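Local coordinates for ApaG protein (Pseudomonas aeruginosa, PDB 3NRF) that is of unknown function, belongs to the DUF4354 family, and packs against further copies of itself through strands and loops in the crystal, at the interface of chains A and B. Coordinates in Å, arbitrary orientation; residue numbers count along the deposited sequence, not the author numbering. Chains: chain A/B, ApaG protein.

The interface of chains A and B. Residues chain A 53-55, 97-99; chain B 18, 25-27, 91.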
# COMPACT_ATOMS: atom_id res chain seq x y z
N GLN A 53 -4.55 -16.63 4.32
CA GLN A 53 -4.84 -17.30 3.07
C GLN A 53 -4.91 -16.33 1.90
O GLN A 53 -5.44 -15.23 2.03
CB GLN A 53 -6.20 -18.04 3.20
CG GLN A 53 -6.47 -19.10 2.13
CD GLN A 53 -7.88 -19.70 2.19
OE1 GLN A 53 -8.67 -19.40 3.08
NE2 GLN A 53 -8.20 -20.54 1.21
N SER A 54 -4.38 -16.79 0.78
CA SER A 54 -4.43 -16.02 -0.45
C SER A 54 -5.75 -16.34 -1.11
O SER A 54 -6.37 -17.37 -0.82
CB SER A 54 -3.24 -16.39 -1.37
OG SER A 54 -3.36 -17.71 -1.83
N ALA A 55 -6.23 -15.46 -2.00
CA ALA A 55 -7.46 -15.72 -2.74
C ALA A 55 -7.33 -17.00 -3.55
O ALA A 55 -8.35 -17.69 -3.76
CB ALA A 55 -7.84 -14.52 -3.64
N SER A 97 -4.52 -12.41 1.91
CA SER A 97 -5.44 -11.32 2.04
C SER A 97 -6.56 -11.60 3.04
O SER A 97 -7.44 -10.77 3.19
CB SER A 97 -6.08 -10.99 0.71
OG SER A 97 -6.71 -12.12 0.12
N LEU A 98 -6.57 -12.78 3.65
CA LEU A 98 -7.62 -13.13 4.60
C LEU A 98 -6.99 -13.79 5.81
O LEU A 98 -6.00 -14.55 5.65
CB LEU A 98 -8.52 -14.16 3.95
CG LEU A 98 -9.60 -14.95 4.77
CD1 LEU A 98 -10.72 -13.97 5.09
CD2 LEU A 98 -10.10 -16.20 4.02
N VAL A 99 -7.57 -13.56 6.98
CA VAL A 99 -7.20 -14.30 8.19
C VAL A 99 -8.45 -15.05 8.63
O VAL A 99 -9.59 -14.49 8.68
CB VAL A 99 -6.63 -13.45 9.35
CG1 VAL A 99 -6.27 -14.34 10.54
CG2 VAL A 99 -5.30 -12.76 8.88
N SER B 18 -10.25 -7.86 5.86
CA SER B 18 -10.98 -9.09 5.64
C SER B 18 -11.88 -9.39 6.81
O SER B 18 -11.64 -8.96 7.95
CB SER B 18 -10.05 -10.28 5.35
OG SER B 18 -9.25 -10.62 6.47
N HIS B 25 -16.18 -16.03 4.04
CA HIS B 25 -14.97 -15.23 4.04
C HIS B 25 -15.14 -14.11 3.02
O HIS B 25 -15.64 -14.34 1.91
CB HIS B 25 -13.77 -16.08 3.60
CG HIS B 25 -13.69 -17.39 4.29
ND1 HIS B 25 -13.55 -17.50 5.66
CD2 HIS B 25 -13.75 -18.66 3.82
CE1 HIS B 25 -13.57 -18.78 6.01
NE2 HIS B 25 -13.64 -19.51 4.90
N PHE B 26 -14.70 -12.89 3.35
CA PHE B 26 -14.68 -11.85 2.35
C PHE B 26 -13.58 -10.82 2.62
O PHE B 26 -13.12 -10.68 3.73
CB PHE B 26 -16.06 -11.22 2.11
CG PHE B 26 -16.66 -10.52 3.26
CD1 PHE B 26 -16.43 -9.18 3.49
CD2 PHE B 26 -17.63 -11.16 4.06
CE1 PHE B 26 -17.07 -8.52 4.54
CE2 PHE B 26 -18.26 -10.50 5.09
CZ PHE B 26 -17.97 -9.17 5.35
N ARG B 27 -13.14 -10.20 1.54
CA ARG B 27 -12.15 -9.13 1.57
C ARG B 27 -12.88 -7.81 1.52
O ARG B 27 -13.99 -7.73 0.92
CB ARG B 27 -11.20 -9.23 0.39
CG ARG B 27 -10.12 -10.27 0.54
CD ARG B 27 -10.62 -11.72 0.51
NE ARG B 27 -9.49 -12.64 0.50
CZ ARG B 27 -9.59 -13.97 0.43
NH1 ARG B 27 -10.81 -14.51 0.33
NH2 ARG B 27 -8.50 -14.71 0.44
N ASP B 91 -10.19 -11.45 -3.99
CA ASP B 91 -9.48 -10.20 -3.96
C ASP B 91 -10.04 -9.16 -4.94
O ASP B 91 -9.50 -8.06 -5.01
CB ASP B 91 -8.00 -10.38 -4.28
CG ASP B 91 -7.22 -10.97 -3.13
OD1 ASP B 91 -7.81 -11.27 -2.07
OD2 ASP B 91 -5.99 -11.05 -3.32
O HOH W 1 -10.42 -11.90 8.54
O HOH W 2 -4.68 -13.20 -2.67
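The hydroxyl of A:Ser97 meets B:Arg27 and B:Asp91 where two copies of a DUF4354-family protein touch, and illustrates how one small polar group can join a carboxylate and a guanidinium group of a partner chain. Strand 96-102 and the loop residue A:Ala55 of one copy face strands 7-21 and 24-37 and the loop residue B:Asp91 of the other. Whether this patch, part of an interface that is not an exact two-fold, forms in solution the structure alone does not show.

Among the direct hydrogen bonds, B:Arg27 approaches side-on and in plane, giving NE (2.9 Å) and NH2 (3.2 Å) to A:Ser97 OG; the NE bond is the straighter, 155° at H against 136°. A:Ser97 OG in turn donates to the syn lone pair of the carboxylate oxygen B:Asp91 OD1, 2.6 Å away. With chi1 at 55°, OG sits between its own backbone N and carbonyl carbon, turned toward both partners. Within chain B, B:Arg27 NE and B:Asp91 OD1 form a long salt bridge of 3.4 Å, which probably helps hold the pair in register.

Water extends the polar network: one molecule joins A:Ala55 N to B:Asp91 OD2, another links B:Ser18 OG to A:Val99 O. The direct A:Val99 N to B:Ser18 OG bond is weak.

Apolar packing flanks the guanidinium, with A:Leu98 CB over one face and A:Ala55 CB over the other, both toward the rim; with the in-plane bonds they limit its tilt and rotation. The side chains of A:Leu98 and B:His25 cross at about a right angle, A:Leu98 CD2 lying 3.7 Å from B:His25 CB, while CD1 reaches B:Ser18 CB.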